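Local coordinates for protein restriction endonuclease (Mycobacterium sp., PDB 4F0Q) that cleaves DNA in response to cytosine methylation, acting as a tetrameric, modification-dependent restriction endonuclease, at residues T52-G55 / G56-L59; E301-A304 / S305-A309. All coordinates share one frame; numbering follows the deposited sequence.

Contact 1 of 2, residues T52-G55 / G56-L59; sequences TSPG and GLGL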
ATOM      1  N   THR A  52     -25.321  30.260  21.176  1.00 17.93           N
ATOM      2  CA  THR A  52     -25.978  28.958  21.254  1.00 21.42           C
ATOM      3  C   THR A  52     -27.458  29.070  21.608  1.00 22.57           C
ATOM      4  O   THR A  52     -28.260  28.217  21.226  1.00 21.32           O
ATOM      5  CB  THR A  52     -25.288  28.038  22.277  1.00 18.02           C
ATOM      6  OG1 THR A  52     -25.267  28.675  23.561  1.00 20.68           O
ATOM      7  CG2 THR A  52     -23.865  27.740  21.842  1.00 18.35           C
ATOM      8  N   SER A  53     -27.816  30.118  22.341  1.00 20.94           N
ATOM      9  CA  SER A  53     -29.198  30.316  22.758  1.00 22.83           C
ATOM     10  C   SER A  53     -29.497  31.787  23.019  1.00 24.43           C
ATOM     11  O   SER A  53     -29.537  32.214  24.172  1.00 26.57           O
ATOM     12  CB  SER A  53     -29.496  29.500  24.016  1.00 20.37           C
ATOM     13  OG  SER A  53     -30.836  29.685  24.435  1.00 24.28           O
ATOM     14  N   PRO A  54     -29.720  32.562  21.946  1.00 23.51           N
ATOM     15  CA  PRO A  54     -29.970  34.004  22.056  1.00 24.48           C
ATOM     16  C   PRO A  54     -31.209  34.315  22.892  1.00 29.35           C
ATOM     17  O   PRO A  54     -32.163  33.538  22.891  1.00 34.60           O
ATOM     18  CB  PRO A  54     -30.182  34.434  20.599  1.00 25.63           C
ATOM     19  CG  PRO A  54     -30.582  33.188  19.888  1.00 24.75           C
ATOM     20  CD  PRO A  54     -29.827  32.087  20.557  1.00 21.21           C
ATOM     21  N   GLY A  55     -31.182  35.443  23.597  1.00 23.98           N
ATOM     22  CA  GLY A  55     -32.257  35.814  24.499  1.00 24.62           C
ATOM     23  C   GLY A  55     -33.598  36.018  23.822  1.00 26.85           C
ATOM     24  O   GLY A  55     -34.647  35.824  24.436  1.00 31.27           O
ATOM     25  N   GLY A  56     -33.568  36.407  22.551  1.00 23.75           N
ATOM     26  CA  GLY A  56     -34.785  36.649  21.800  1.00 27.26           C
ATOM     27  C   GLY A  56     -35.502  35.371  21.406  1.00 29.49           C
ATOM     28  O   GLY A  56     -36.603  35.413  20.855  1.00 26.66           O
ATOM     29  N   LEU A  57     -34.880  34.233  21.693  1.00 25.34           N
ATOM     30  CA  LEU A  57     -35.452  32.939  21.349  1.00 28.29           C
ATOM     31  C   LEU A  57     -36.306  32.394  22.492  1.00 28.42           C
ATOM     32  O   LEU A  57     -37.159  31.531  22.287  1.00 27.88           O
ATOM     33  CB  LEU A  57     -34.341  31.948  20.989  1.00 26.78           C
ATOM     34  CG  LEU A  57     -34.628  30.993  19.825  1.00 30.74           C
ATOM     35  CD1 LEU A  57     -34.982  31.772  18.568  1.00 26.41           C
ATOM     36  CD2 LEU A  57     -33.436  30.085  19.573  1.00 24.81           C
ATOM     37  N   GLY A  58     -36.069  32.906  23.696  1.00 25.45           N
ATOM     38  CA  GLY A  58     -36.837  32.508  24.862  1.00 23.34           C
ATOM     39  C   GLY A  58     -36.596  31.070  25.274  1.00 24.52           C
ATOM     40  O   GLY A  58     -37.488  30.406  25.800  1.00 26.82           O
ATOM     41  N   LEU A  59     -35.382  30.586  25.033  1.00 23.85           N
ATOM     42  CA  LEU A  59     -35.027  29.210  25.355  1.00 23.08           C
ATOM     43  C   LEU A  59     -33.971  29.160  26.453  1.00 21.30           C
ATOM     44  O   LEU A  59     -33.224  30.119  26.641  1.00 25.10           O
ATOM     45  CB  LEU A  59     -34.523  28.483  24.104  1.00 26.59           C
ATOM     46  CG  LEU A  59     -35.559  28.209  23.011  1.00 27.36           C
ATOM     47  CD1 LEU A  59     -34.923  27.476  21.841  1.00 22.55           C
ATOM     48  CD2 LEU A  59     -36.729  27.416  23.571  1.00 27.68           C
TER
HETATM   49  O   HOH W   1     -33.983  33.168  26.415  1.00 30.67           O
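Pro54 and Leu57 close the compact half of this contact, the proline ring and the leucine side chain running alongside each other in one direction. The ring offers its CG to Leu57 CB at 4.1 Å, while the same CB rests closer still, 3.3 Å, to Pro54 O. That carbonyl accepts the amide of Leu57: Leu57 N donates to Pro54 O over 3.0 Å, with an N-H...O angle of 157°. With Gly55 and Gly56 at its corners, the bend is a type I beta turn. A second turn of the same type overlaps it, but its bond from Gly58 N to Gly55 O is weak at 3.3 Å. Gly58 has a positive phi of 68°, and the chain leaves the turns through it to Leu59.

Ser53 is buried and firmly held. Its OG, anti to the backbone N (chi1 180°), reaches to within 3.3 Å of Leu59 O, although its hydrogen bond is with Pro60 O. Gln37 NE2 bonds both Ser53 O and Leu59 O, tying the two arms together. The solvent side is looser: Gly55 and Gly58 are exposed, and a water bridges Leu59 O, at 3.2 Å, and Gly55 O, the latter only weakly. The turns follow helix 48-52 on the way to strand 67-69, and Pro54 and Leu57 both rest on Val16 of helix 6-17.

Contact 2 of 2, residues E301-A304 / S305-A309; sequences ELLA and SRVAA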
ATOM      1  N   GLU A 301      15.392  -2.073  17.455  1.00 17.48           N
ATOM      2  CA  GLU A 301      14.733  -2.556  16.245  1.00 20.12           C
ATOM      3  C   GLU A 301      13.453  -3.326  16.586  1.00 15.46           C
ATOM      4  O   GLU A 301      12.418  -3.144  15.939  1.00 15.35           O
ATOM      5  CB  GLU A 301      15.683  -3.423  15.412  1.00 20.34           C
ATOM      6  CG  GLU A 301      16.859  -2.658  14.822  1.00 21.55           C
ATOM      7  CD  GLU A 301      17.816  -3.551  14.057  1.00 23.66           C
ATOM      8  OE1 GLU A 301      17.685  -4.788  14.151  1.00 23.99           O
ATOM      9  OE2 GLU A 301      18.702  -3.012  13.358  1.00 21.46           O
ATOM     10  N   LEU A 302      13.527  -4.175  17.607  1.00 19.24           N
ATOM     11  CA  LEU A 302      12.355  -4.922  18.067  1.00 19.28           C
ATOM     12  C   LEU A 302      11.281  -3.977  18.606  1.00 17.34           C
ATOM     13  O   LEU A 302      10.091  -4.088  18.256  1.00 17.11           O
ATOM     14  CB  LEU A 302      12.753  -5.933  19.144  1.00 14.83           C
ATOM     15  CG  LEU A 302      11.631  -6.826  19.678  1.00 19.24           C
ATOM     16  CD1 LEU A 302      11.009  -7.638  18.552  1.00 20.03           C
ATOM     17  CD2 LEU A 302      12.144  -7.739  20.779  1.00 19.74           C
ATOM     18  N   LEU A 303      11.710  -3.049  19.458  1.00 17.27           N
ATOM     19  CA  LEU A 303      10.811  -2.031  19.991  1.00 17.76           C
ATOM     20  C   LEU A 303      10.146  -1.256  18.861  1.00 15.58           C
ATOM     21  O   LEU A 303       8.958  -0.959  18.921  1.00 15.42           O
ATOM     22  CB  LEU A 303      11.560  -1.061  20.906  1.00 17.82           C
ATOM     23  CG  LEU A 303      10.713   0.113  21.406  1.00 18.49           C
ATOM     24  CD1 LEU A 303       9.614  -0.370  22.341  1.00 16.89           C
ATOM     25  CD2 LEU A 303      11.568   1.173  22.077  1.00 14.53           C
ATOM     26  N   ALA A 304      10.919  -0.940  17.828  1.00 18.48           N
ATOM     27  CA  ALA A 304      10.405  -0.198  16.685  1.00 13.85           C
ATOM     28  C   ALA A 304       9.406  -1.028  15.891  1.00 13.78           C
ATOM     29  O   ALA A 304       8.462  -0.486  15.324  1.00 15.61           O
ATOM     30  CB  ALA A 304      11.540   0.258  15.790  1.00 12.95           C
ATOM     31  N   SER A 305       9.621  -2.339  15.843  1.00 15.36           N
ATOM     32  CA  SER A 305       8.672  -3.228  15.180  1.00 14.93           C
ATOM     33  C   SER A 305       7.342  -3.237  15.931  1.00 17.45           C
ATOM     34  O   SER A 305       6.269  -3.119  15.323  1.00 16.10           O
ATOM     35  CB  SER A 305       9.235  -4.646  15.068  1.00 14.65           C
ATOM     36  OG  SER A 305       9.452  -5.216  16.346  1.00 24.87           O
ATOM     37  N   ARG A 306       7.415  -3.364  17.253  1.00 17.22           N
ATOM     38  CA  ARG A 306       6.202  -3.352  18.071  1.00 13.01           C
ATOM     39  C   ARG A 306       5.457  -2.018  17.978  1.00 14.47           C
ATOM     40  O   ARG A 306       4.229  -1.985  17.846  1.00 18.84           O
ATOM     41  CB  ARG A 306       6.529  -3.681  19.530  1.00 17.36           C
ATOM     42  CG  ARG A 306       7.021  -5.104  19.740  1.00 18.84           C
ATOM     43  CD  ARG A 306       7.216  -5.413  21.212  1.00 29.05           C
ATOM     44  NE  ARG A 306       7.658  -6.789  21.425  1.00 33.98           N
ATOM     45  CZ  ARG A 306       7.893  -7.322  22.620  1.00 33.00           C
ATOM     46  NH1 ARG A 306       7.726  -6.596  23.717  1.00 32.64           N
ATOM     47  NH2 ARG A 306       8.293  -8.582  22.718  1.00 33.18           N
ATOM     48  N   VAL A 307       6.211  -0.926  18.042  1.00 15.86           N
ATOM     49  CA  VAL A 307       5.655   0.419  17.945  1.00 15.42           C
ATOM     50  C   VAL A 307       5.002   0.643  16.586  1.00 18.36           C
ATOM     51  O   VAL A 307       3.930   1.234  16.495  1.00 20.27           O
ATOM     52  CB  VAL A 307       6.736   1.497  18.193  1.00 16.56           C
ATOM     53  CG1 VAL A 307       6.244   2.874  17.764  1.00 16.05           C
ATOM     54  CG2 VAL A 307       7.145   1.507  19.655  1.00 15.55           C
ATOM     55  N   ALA A 308       5.652   0.156  15.533  1.00 15.71           N
ATOM     56  CA  ALA A 308       5.097   0.241  14.187  1.00 16.33           C
ATOM     57  C   ALA A 308       3.782  -0.521  14.118  1.00 18.48           C
ATOM     58  O   ALA A 308       2.792  -0.017  13.583  1.00 20.32           O
ATOM     59  CB  ALA A 308       6.083  -0.304  13.169  1.00 17.11           C
ATOM     60  N   ALA A 309       3.779  -1.732  14.669  1.00 17.18           N
ATOM     61  CA  ALA A 309       2.566  -2.544  14.726  1.00 15.39           C
ATOM     62  C   ALA A 309       1.430  -1.798  15.423  1.00 19.00           C
ATOM     63  O   ALA A 309       0.290  -1.785  14.945  1.00 19.82           O
ATOM     64  CB  ALA A 309       2.844  -3.861  15.432  1.00 17.72           C
TER
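Leu303 and Val307, one helical turn apart, cross obliquely, with Leu303 CD1 meeting Val307 CG2 at 4.1 Å. Val307 CG2 lies beside its own backbone N, a position that also brings it 3.1 Å from Leu303 O. Beneath this pair the backbone is regular: Val307 N donates to Leu303 O at 2.9 Å. A second pair runs along a neighbouring line of the helix, where the extended Arg306 chain passes Leu302 with NE 4.3 Å from Leu302 CG, the guanidinium turned obliquely to it. Its end is fixed by a salt bridge to Glu440 and a hydrogen bond to Ser436.

Ser305 folds back on its own helix. Its OG sits between the backbone N and the carbonyl carbon (chi1 63°), facing Leu302 O, but their 2.3 Å separation is too short to be relied on; Leu302 O also accepts the amide of Arg306.

The side chain of Glu301 leaves the helix away from the 305-309 segment. Its OE1 hydrogen-bonds His298, and the side chain lies about 4 Å from a bound magnesium ion whose site includes Asp334, Gln355 and Ala356. Such a helix, leading into the central mixed sheet and bordering the metal site, is characteristic of the PD-(D/E)XK nuclease fold.

How the contacts relate
The two contacts show how local side-chain geometry follows its setting. Contact 2 is buried within a single helix, 297-314, of the nuclease part; contact 1 is a partly buried, irregular connection in the N-terminal part. They share no secondary-structure element, lie on opposite sides of the chain's centre, and have centres 54 Å apart. Helical repetition gives contact 2 regular i to i+4 backbone bonds and an apolar pair a turn apart, with a magnesium site at its border. In contact 1 the bonds span i to i+3, glycines make up three of the eight residues, and a water bridges two carbonyls, one of them weakly.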